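Hypothetical protein (Parabacteroides merdae, PDB 4OO3) is a putative oxidoreductase that probably binds a nicotinamide adenine dinucleotide cofactor through its Rossmann-fold domain, its substrate and reaction being unknown. Local coordinates at residues A[154-163]-A[385-393]; A[311-319]-A[330-338]. All blocks are in the same frame, centred on the assembly; numbering follows the deposited sequence. Where two conformers were deposited one is given.

Contact 1: residues A[154-163]-A[385-393]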
loop_
_atom_site.group_PDB
_atom_site.type_symbol
_atom_site.label_atom_id
_atom_site.label_comp_id
_atom_site.label_asym_id
_atom_site.label_seq_id
_atom_site.Cartn_x
_atom_site.Cartn_y
_atom_site.Cartn_z
ATOM N N GLU A 154 -9.973 4.100 0.567
ATOM C CA GLU A 154 -10.923 3.266 1.277
ATOM C C GLU A 154 -11.762 4.135 2.219
ATOM O O GLU A 154 -11.250 5.053 2.863
ATOM C CB GLU A 154 -10.182 2.154 2.021
ATOM C CG GLU A 154 -11.080 1.171 2.748
ATOM C CD GLU A 154 -11.563 1.715 4.076
ATOM O OE1 GLU A 154 -10.737 2.323 4.800
ATOM O OE2 GLU A 154 -12.770 1.554 4.386
ATOM N N ILE A 155 -13.053 3.832 2.287
ATOM C CA ILE A 155 -14.043 4.737 2.884
ATOM C C ILE A 155 -13.850 5.029 4.381
ATOM O O ILE A 155 -13.943 6.186 4.785
ATOM C CB ILE A 155 -15.499 4.271 2.579
ATOM C CG1 ILE A 155 -16.533 5.278 3.100
ATOM C CG2 ILE A 155 -15.771 2.889 3.158
ATOM C CD1 ILE A 155 -16.392 6.673 2.528
ATOM N N THR A 156 -13.588 4.007 5.204
ATOM C CA THR A 156 -13.387 4.239 6.644
ATOM C C THR A 156 -12.168 5.113 6.891
ATOM O O THR A 156 -12.186 5.978 7.765
ATOM C CB THR A 156 -13.261 2.944 7.477
ATOM O OG1 THR A 156 -12.122 2.180 7.049
ATOM C CG2 THR A 156 -14.531 2.102 7.373
ATOM N N THR A 157 -11.115 4.890 6.113
ATOM C CA THR A 157 -9.925 5.725 6.183
ATOM C C THR A 157 -10.257 7.184 5.869
ATOM O O THR A 157 -9.824 8.085 6.593
ATOM C CB THR A 157 -8.817 5.190 5.256
ATOM O OG1 THR A 157 -8.126 4.133 5.928
ATOM C CG2 THR A 157 -7.812 6.267 4.884
HETATM N N MSE A 158 -11.044 7.409 4.818
HETATM C CA MSE A 158 -11.400 8.765 4.407
HETATM C C MSE A 158 -12.224 9.433 5.469
HETATM O O MSE A 158 -12.083 10.635 5.696
HETATM C CB MSE A 158 -12.163 8.788 3.081
HETATM C CG MSE A 158 -11.233 8.398 1.941
HETATM SE SE MSE A 158 -12.242 8.227 0.261
HETATM C CE MSE A 158 -12.328 10.142 -0.159
ATOM N N LEU A 159 -13.088 8.674 6.137
ATOM C CA LEU A 159 -13.936 9.256 7.183
ATOM C C LEU A 159 -13.137 9.544 8.451
ATOM O O LEU A 159 -13.406 10.512 9.160
ATOM C CB LEU A 159 -15.143 8.353 7.475
ATOM C CG LEU A 159 -16.183 8.322 6.352
ATOM C CD1 LEU A 159 -17.211 7.223 6.559
ATOM C CD2 LEU A 159 -16.873 9.669 6.224
ATOM N N GLN A 160 -12.147 8.706 8.720
ATOM C CA GLN A 160 -11.266 8.891 9.860
ATOM C C GLN A 160 -10.505 10.209 9.700
ATOM O O GLN A 160 -10.497 11.045 10.603
ATOM C CB GLN A 160 -10.295 7.716 9.966
ATOM C CG GLN A 160 -10.126 7.175 11.368
ATOM C CD GLN A 160 -9.045 6.123 11.452
ATOM O OE1 GLN A 160 -8.424 5.771 10.453
ATOM N NE2 GLN A 160 -8.809 5.620 12.648
ATOM N N ARG A 161 -9.885 10.396 8.537
ATOM C CA ARG A 161 -9.212 11.656 8.194
ATOM C C ARG A 161 -10.142 12.858 8.369
ATOM O O ARG A 161 -9.751 13.859 8.974
ATOM C CB ARG A 161 -8.691 11.597 6.751
ATOM C CG ARG A 161 -8.004 12.856 6.221
ATOM C CD ARG A 161 -7.335 12.530 4.893
ATOM N NE ARG A 161 -7.097 13.688 4.029
ATOM C CZ ARG A 161 -5.901 14.144 3.642
ATOM N NH1 ARG A 161 -4.767 13.575 4.039
ATOM N NH2 ARG A 161 -5.832 15.195 2.842
ATOM N N GLU A 162 -11.363 12.751 7.844
ATOM C CA GLU A 162 -12.330 13.851 7.908
ATOM C C GLU A 162 -12.707 14.203 9.332
ATOM O O GLU A 162 -12.663 15.372 9.712
ATOM C CB GLU A 162 -13.597 13.545 7.102
ATOM C CG GLU A 162 -13.755 14.434 5.875
ATOM C CD GLU A 162 -14.162 15.853 6.224
ATOM O OE1 GLU A 162 -15.037 16.036 7.099
ATOM O OE2 GLU A 162 -13.614 16.791 5.615
ATOM N N LEU A 163 -13.065 13.182 10.111
ATOM C CA LEU A 163 -13.494 13.375 11.490
ATOM C C LEU A 163 -12.382 13.931 12.381
ATOM O O LEU A 163 -12.653 14.727 13.283
ATOM C CB LEU A 163 -14.031 12.065 12.069
ATOM C CG LEU A 163 -15.352 11.552 11.485
ATOM C CD1 LEU A 163 -15.730 10.242 12.157
ATOM C CD2 LEU A 163 -16.471 12.564 11.649
ATOM N N VAL A 385 -20.152 4.863 12.894
ATOM C CA VAL A 385 -20.404 5.635 11.683
ATOM C C VAL A 385 -21.035 4.732 10.635
ATOM O O VAL A 385 -20.360 3.923 10.016
ATOM C CB VAL A 385 -19.117 6.264 11.115
ATOM C CG1 VAL A 385 -19.421 7.089 9.864
ATOM C CG2 VAL A 385 -18.438 7.136 12.164
ATOM N N GLU A 386 -22.339 4.882 10.445
ATOM C CA GLU A 386 -23.085 4.112 9.464
ATOM C C GLU A 386 -22.665 4.546 8.058
ATOM O O GLU A 386 -22.799 5.706 7.702
ATOM C CB GLU A 386 -24.584 4.348 9.676
ATOM C CG GLU A 386 -25.514 3.350 9.002
ATOM C CD GLU A 386 -26.986 3.731 9.141
ATOM O OE1 GLU A 386 -27.307 4.699 9.867
ATOM O OE2 GLU A 386 -27.832 3.060 8.515
ATOM N N ILE A 387 -22.157 3.605 7.270
ATOM C CA ILE A 387 -21.668 3.878 5.923
ATOM C C ILE A 387 -22.481 3.080 4.909
ATOM O O ILE A 387 -22.498 1.852 4.971
ATOM C CB ILE A 387 -20.192 3.467 5.790
ATOM C CG1 ILE A 387 -19.327 4.250 6.781
ATOM C CG2 ILE A 387 -19.690 3.695 4.366
ATOM C CD1 ILE A 387 -18.015 3.575 7.114
ATOM N N PRO A 388 -23.157 3.767 3.971
ATOM C CA PRO A 388 -23.871 3.085 2.887
ATOM C C PRO A 388 -23.011 2.088 2.099
ATOM O O PRO A 388 -21.823 2.332 1.867
ATOM C CB PRO A 388 -24.293 4.233 1.979
ATOM C CG PRO A 388 -24.473 5.382 2.906
ATOM C CD PRO A 388 -23.443 5.215 3.985
ATOM N N ALA A 389 -23.631 0.984 1.684
ATOM C CA ALA A 389 -22.949 -0.087 0.963
ATOM C C ALA A 389 -22.282 0.383 -0.324
ATOM O O ALA A 389 -21.294 -0.209 -0.743
ATOM C CB ALA A 389 -23.922 -1.215 0.648
ATOM N N LYS A 390 -22.825 1.430 -0.947
ATOM C CA LYS A 390 -22.284 1.952 -2.208
ATOM C C LYS A 390 -20.831 2.427 -2.096
ATOM O O LYS A 390 -20.095 2.375 -3.076
ATOM C CB LYS A 390 -23.165 3.074 -2.782
ATOM C CG LYS A 390 -23.515 4.185 -1.797
ATOM C CD LYS A 390 -23.578 5.557 -2.463
ATOM C CE LYS A 390 -22.181 6.140 -2.668
ATOM N NZ LYS A 390 -22.185 7.496 -3.289
ATOM N N TYR A 391 -20.420 2.874 -0.908
ATOM C CA TYR A 391 -19.036 3.295 -0.676
ATOM C C TYR A 391 -18.033 2.132 -0.582
ATOM O O TYR A 391 -16.825 2.366 -0.614
ATOM C CB TYR A 391 -18.931 4.131 0.593
ATOM C CG TYR A 391 -19.606 5.476 0.515
ATOM C CD1 TYR A 391 -18.991 6.550 -0.120
ATOM C CD2 TYR A 391 -20.856 5.684 1.096
ATOM C CE1 TYR A 391 -19.603 7.791 -0.181
ATOM C CE2 TYR A 391 -21.475 6.922 1.041
ATOM C CZ TYR A 391 -20.843 7.972 0.401
ATOM O OH TYR A 391 -21.459 9.200 0.335
ATOM N N ARG A 392 -18.520 0.897 -0.455
ATOM C CA ARG A 392 -17.644 -0.277 -0.368
ATOM C C ARG A 392 -17.225 -0.706 -1.764
ATOM O O ARG A 392 -17.558 -1.791 -2.221
ATOM C CB ARG A 392 -18.347 -1.431 0.355
ATOM C CG ARG A 392 -18.884 -1.077 1.734
ATOM C CD ARG A 392 -17.775 -0.694 2.699
ATOM N NE ARG A 392 -18.302 -0.416 4.030
ATOM C CZ ARG A 392 -17.583 -0.396 5.148
ATOM N NH1 ARG A 392 -16.273 -0.648 5.127
ATOM N NH2 ARG A 392 -18.184 -0.130 6.304
ATOM N N VAL A 393 -16.465 0.156 -2.424
ATOM C CA VAL A 393 -16.128 -0.031 -3.828
ATOM C C VAL A 393 -15.075 -1.102 -4.073
ATOM O O VAL A 393 -14.939 -1.564 -5.201
ATOM C CB VAL A 393 -15.674 1.292 -4.491
ATOM C CG1 VAL A 393 -16.848 2.260 -4.599
ATOM C CG2 VAL A 393 -14.502 1.929 -3.746
HETATM O O HOH W 1 -14.115 -0.392 3.075
HETATM O O HOH W 2 -14.042 2.018 0.222
#

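Contact 2: residues A[311-319]-A[330-338]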
loop_
_atom_site.group_PDB
_atom_site.type_symbol
_atom_site.label_atom_id
_atom_site.label_comp_id
_atom_site.label_asym_id
_atom_site.label_seq_id
_atom_site.Cartn_x
_atom_site.Cartn_y
_atom_site.Cartn_z
ATOM N N LYS A 311 -12.169 -21.324 8.032
ATOM C CA LYS A 311 -13.408 -20.987 7.328
ATOM C C LYS A 311 -14.246 -20.075 8.217
ATOM O O LYS A 311 -14.243 -20.225 9.445
ATOM C CB LYS A 311 -14.198 -22.248 6.973
ATOM N N GLY A 312 -14.943 -19.118 7.609
ATOM C CA GLY A 312 -15.642 -18.084 8.377
ATOM C C GLY A 312 -14.657 -17.183 9.108
ATOM O O GLY A 312 -14.911 -16.736 10.232
ATOM N N GLY A 313 -13.516 -16.944 8.466
ATOM C CA GLY A 313 -12.458 -16.106 9.012
ATOM C C GLY A 313 -12.054 -15.102 7.958
ATOM O O GLY A 313 -12.782 -14.890 6.981
ATOM N N GLY A 314 -10.895 -14.483 8.143
ATOM C CA GLY A 314 -10.399 -13.517 7.169
ATOM C C GLY A 314 -9.329 -12.585 7.703
ATOM O O GLY A 314 -8.879 -12.718 8.841
ATOM N N ASP A 315 -8.926 -11.636 6.861
ATOM C CA ASP A 315 -7.947 -10.628 7.238
ATOM C C ASP A 315 -8.565 -9.673 8.243
ATOM O O ASP A 315 -9.692 -9.221 8.058
ATOM C CB ASP A 315 -7.481 -9.854 6.007
ATOM C CG ASP A 315 -6.738 -10.727 5.016
ATOM O OD1 ASP A 315 -6.431 -11.899 5.326
ATOM O OD2 ASP A 315 -6.453 -10.241 3.914
ATOM N N THR A 316 -7.829 -9.375 9.311
ATOM C CA THR A 316 -8.318 -8.484 10.357
ATOM C C THR A 316 -7.543 -7.169 10.398
ATOM O O THR A 316 -6.409 -7.079 9.915
ATOM C CB THR A 316 -8.273 -9.160 11.746
ATOM O OG1 THR A 316 -6.919 -9.420 12.129
ATOM C CG2 THR A 316 -9.046 -10.470 11.722
ATOM N N HIS A 317 -8.176 -6.147 10.969
ATOM C CA HIS A 317 -7.526 -4.856 11.195
ATOM C C HIS A 317 -8.171 -4.111 12.355
ATOM O O HIS A 317 -9.396 -4.069 12.473
ATOM C CB HIS A 317 -7.568 -3.978 9.939
ATOM C CG HIS A 317 -6.828 -2.682 10.085
ATOM N ND1 HIS A 317 -5.470 -2.574 9.881
ATOM C CD2 HIS A 317 -7.254 -1.445 10.433
ATOM C CE1 HIS A 317 -5.092 -1.326 10.091
ATOM N NE2 HIS A 317 -6.154 -0.621 10.429
ATOM N N PHE A 318 -7.327 -3.551 13.214
ATOM C CA PHE A 318 -7.767 -2.714 14.333
ATOM C C PHE A 318 -6.874 -1.498 14.395
ATOM O O PHE A 318 -5.657 -1.618 14.254
ATOM C CB PHE A 318 -7.679 -3.457 15.672
ATOM C CG PHE A 318 -7.756 -2.552 16.888
ATOM C CD1 PHE A 318 -8.976 -2.080 17.346
ATOM C CD2 PHE A 318 -6.606 -2.182 17.573
ATOM C CE1 PHE A 318 -9.050 -1.260 18.457
ATOM C CE2 PHE A 318 -6.674 -1.362 18.682
ATOM C CZ PHE A 318 -7.900 -0.905 19.126
ATOM N N SER A 319 -7.477 -0.331 14.606
ATOM C CA SER A 319 -6.716 0.901 14.750
ATOM C C SER A 319 -7.393 1.894 15.679
ATOM O O SER A 319 -8.624 1.896 15.834
ATOM C CB SER A 319 -6.478 1.555 13.390
ATOM O OG SER A 319 -7.688 2.019 12.822
ATOM N N ILE A 330 -11.220 1.889 14.251
ATOM C CA ILE A 330 -11.616 0.942 13.222
ATOM C C ILE A 330 -11.592 -0.448 13.834
ATOM O O ILE A 330 -10.616 -0.824 14.481
ATOM C CB ILE A 330 -10.647 0.912 12.031
ATOM C CG1 ILE A 330 -10.489 2.299 11.403
ATOM C CG2 ILE A 330 -11.124 -0.090 10.989
ATOM C CD1 ILE A 330 -11.725 2.803 10.703
ATOM N N ARG A 331 -12.672 -1.194 13.631
ATOM C CA ARG A 331 -12.693 -2.621 13.910
ATOM C C ARG A 331 -12.985 -3.361 12.621
ATOM O O ARG A 331 -13.847 -2.951 11.833
ATOM C CB ARG A 331 -13.745 -2.960 14.950
ATOM C CG ARG A 331 -13.445 -2.401 16.331
ATOM C CD ARG A 331 -14.631 -2.590 17.259
ATOM N NE ARG A 331 -14.805 -1.431 18.126
ATOM C CZ ARG A 331 -14.080 -1.181 19.210
ATOM N NH1 ARG A 331 -13.113 -2.007 19.588
ATOM N NH2 ARG A 331 -14.324 -0.090 19.921
ATOM N N GLN A 332 -12.237 -4.438 12.404
ATOM C CA GLN A 332 -12.422 -5.305 11.253
ATOM C C GLN A 332 -12.081 -6.733 11.672
ATOM O O GLN A 332 -10.972 -7.217 11.459
ATOM C CB GLN A 332 -11.547 -4.845 10.094
ATOM C CG GLN A 332 -11.740 -5.656 8.830
ATOM C CD GLN A 332 -10.659 -5.388 7.818
ATOM O OE1 GLN A 332 -10.523 -4.269 7.326
ATOM N NE2 GLN A 332 -9.874 -6.414 7.503
ATOM N N GLY A 333 -13.050 -7.382 12.303
ATOM C CA GLY A 333 -12.894 -8.740 12.796
ATOM C C GLY A 333 -14.125 -9.549 12.475
ATOM O O GLY A 333 -14.930 -9.144 11.632
ATOM N N LYS A 334 -14.259 -10.693 13.147
ATOM C CA LYS A 334 -15.406 -11.604 12.977
ATOM C C LYS A 334 -16.714 -10.841 13.157
ATOM O O LYS A 334 -17.610 -10.912 12.316
ATOM C CB LYS A 334 -15.332 -12.746 14.005
ATOM C CG LYS A 334 -16.228 -13.949 13.724
ATOM C CD LYS A 334 -15.461 -15.068 13.029
ATOM C CE LYS A 334 -16.151 -16.418 13.161
ATOM N NZ LYS A 334 -17.363 -16.530 12.303
ATOM N N GLU A 335 -16.788 -10.100 14.261
ATOM C CA GLU A 335 -17.926 -9.248 14.599
ATOM C C GLU A 335 -18.428 -8.392 13.437
ATOM O O GLU A 335 -19.633 -8.226 13.269
ATOM C CB GLU A 335 -17.546 -8.335 15.765
ATOM C CG GLU A 335 -17.544 -9.028 17.118
ATOM C CD GLU A 335 -18.907 -9.027 17.780
ATOM O OE1 GLU A 335 -19.912 -8.775 17.080
ATOM O OE2 GLU A 335 -18.972 -9.269 19.005
ATOM N N GLN A 336 -17.504 -7.855 12.640
ATOM C CA GLN A 336 -17.854 -6.952 11.544
ATOM C C GLN A 336 -17.865 -7.658 10.193
ATOM O O GLN A 336 -17.914 -7.003 9.152
ATOM C CB GLN A 336 -16.877 -5.769 11.494
ATOM C CG GLN A 336 -16.883 -4.890 12.742
ATOM C CD GLN A 336 -16.079 -5.467 13.890
ATOM O OE1 GLN A 336 -15.093 -6.169 13.681
ATOM N NE2 GLN A 336 -16.498 -5.174 15.112
ATOM N N ASN A 337 -17.822 -8.990 10.207
ATOM C CA ASN A 337 -17.771 -9.781 8.975
ATOM C C ASN A 337 -16.525 -9.439 8.138
ATOM O O ASN A 337 -16.553 -9.465 6.903
ATOM C CB ASN A 337 -19.061 -9.573 8.175
ATOM C CG ASN A 337 -19.492 -10.818 7.429
ATOM O OD1 ASN A 337 -18.778 -11.318 6.558
ATOM N ND2 ASN A 337 -20.671 -11.327 7.769
ATOM N N TYR A 338 -15.437 -9.111 8.838
ATOM C CA TYR A 338 -14.156 -8.751 8.226
ATOM C C TYR A 338 -14.258 -7.599 7.218
ATOM O O TYR A 338 -13.478 -7.519 6.274
ATOM C CB TYR A 338 -13.489 -10.000 7.634
ATOM C CG TYR A 338 -13.327 -11.080 8.685
ATOM C CD1 TYR A 338 -12.350 -10.968 9.671
ATOM C CD2 TYR A 338 -14.180 -12.183 8.727
ATOM C CE1 TYR A 338 -12.206 -11.931 10.650
ATOM C CE2 TYR A 338 -14.042 -13.157 9.709
ATOM C CZ TYR A 338 -13.051 -13.024 10.667
ATOM O OH TYR A 338 -12.890 -13.967 11.656
#

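Contact 1: residues A[154-163]-A[385-393]
Ile-155, in the first turn of helix 155-164, lies against Tyr-391, Ile-387 and Arg-392, and its branches part to meet different groups. CB is close to Tyr-391 O and Tyr-391 CB. From there CG1, turned anti to the backbone N (chi1 -175°), runs out between two side chains, 3.7 Å from Tyr-391 CB and 3.8 Å from Ile-387 CG2. The tip, CD1, comes obliquely to the tyrosine ring, nearest CD1 of Tyr-391. The other branch, CG2, lies over one face of the Arg-392 guanidinium. Cut back to an alanine here, the side chain would lose CG1, CG2 and CD1, which is likely to open a gap between Ile-387 and the tyrosine ring and strip the guanidinium face of its apolar cover. Further along the helix Leu-159 meets Ile-387 tip to tip, CD1 to CG1 at 3.7 Å, while its CD1 also reaches Val-385 CG1; Leu-163 slides past the other branch of Val-385.

The polar ends meet through water. Glu-154 caps the helix: OE1 accepts from Thr-156 OG1 at 2.6 Å and also from Thr-157 N, and OE2 takes Thr-156 N from above the carboxylate plane. One water donates to Glu-154 OE2 at 2.7 Å and accepts from Arg-392 NH1, which also bonds the carbonyl oxygen of Pro-340. A second water joins Ile-155 N to Tyr-391 O, so this first-turn N-H, too, has an acceptor. No direct hydrogen bond crosses between 154-163 and 385-393. The helix is thus held to the end of strand 382-386 and the turn after it by aliphatic packing and two bridging waters. Glu-154 OE2 lies 4.2 Å from Arg-392 NH1, well out of the guanidinium plane, so the opposite charges probably help only at long range.

Contact 2: residues A[311-319]-A[330-338]
Two donors grip the carbonyl oxygen of Gly-333: Tyr-338 N at 2.8 Å and Gln-336 N at 3.1 Å, arriving from opposite faces of its plane. With Gly-333 N bonded to Gln-336 OE1 at 2.7 Å, this ties up the turn that brings Tyr-338 back to the 311-319 segment. The tyrosine ring is sandwiched. Gly-313 and Gly-314 cross one face, with Gly-314 CA in a CH-pi contact 4.0 Å from the ring centroid, and Gly-333 C covers the opposite face; Thr-316 CG2 touches the edge. A CB on Gly-314 would come too close to the ring, and its backbone angles alone call for glycine.

In Gln-332 a chi1 of -177° swings CG away from the backbone N, and the extended chain brings NE2 to Asp-315 O at 2.9 Å. That oxygen lies in the side-chain amide plane of Gln-332, but the donor stands above the plane of the Asp-315 carbonyl. Next door His-317 N donates to Gln-332 O, and a weak bond returns from Gln-332 N. Ser-319 N gives to Ile-330 O at 3.2 Å, and Ile-330 N returns to Ser-319 O at 3.0 Å. Between these hydrogen-bonded pairs, on the other side of the sheet, Phe-318 and Arg-331 form a non-hydrogen-bonded pair, Arg-331 being salt-bridged to Glu-345. Such alternation between the successive antiparallel strands 316-322 and 326-332 makes a beta hairpin, here inside the large mixed sheet of the C-terminal domain.

The centres of contacts 1 and 2 lie about 16 Å apart, and both reach the nine-stranded mixed sheet. Along the chain the order is 154-163, then the hairpin segments 311-319 and 330-338, then 385-393, so contact 2 falls wholly within the span that contact 1 bridges. In the sheet, strand 341-346 separates hairpin strand 326-332 from strand 382-386. Helix 155-164 packs on all three, and it joins the two contacts directly where Thr-156 CB meets Ile-330 CD1 at 3.6 Å. One helix following the Rossmann-type parallel sheet thus packs across neighbouring strands of the C-terminal sheet that come far later in the chain than the helix itself.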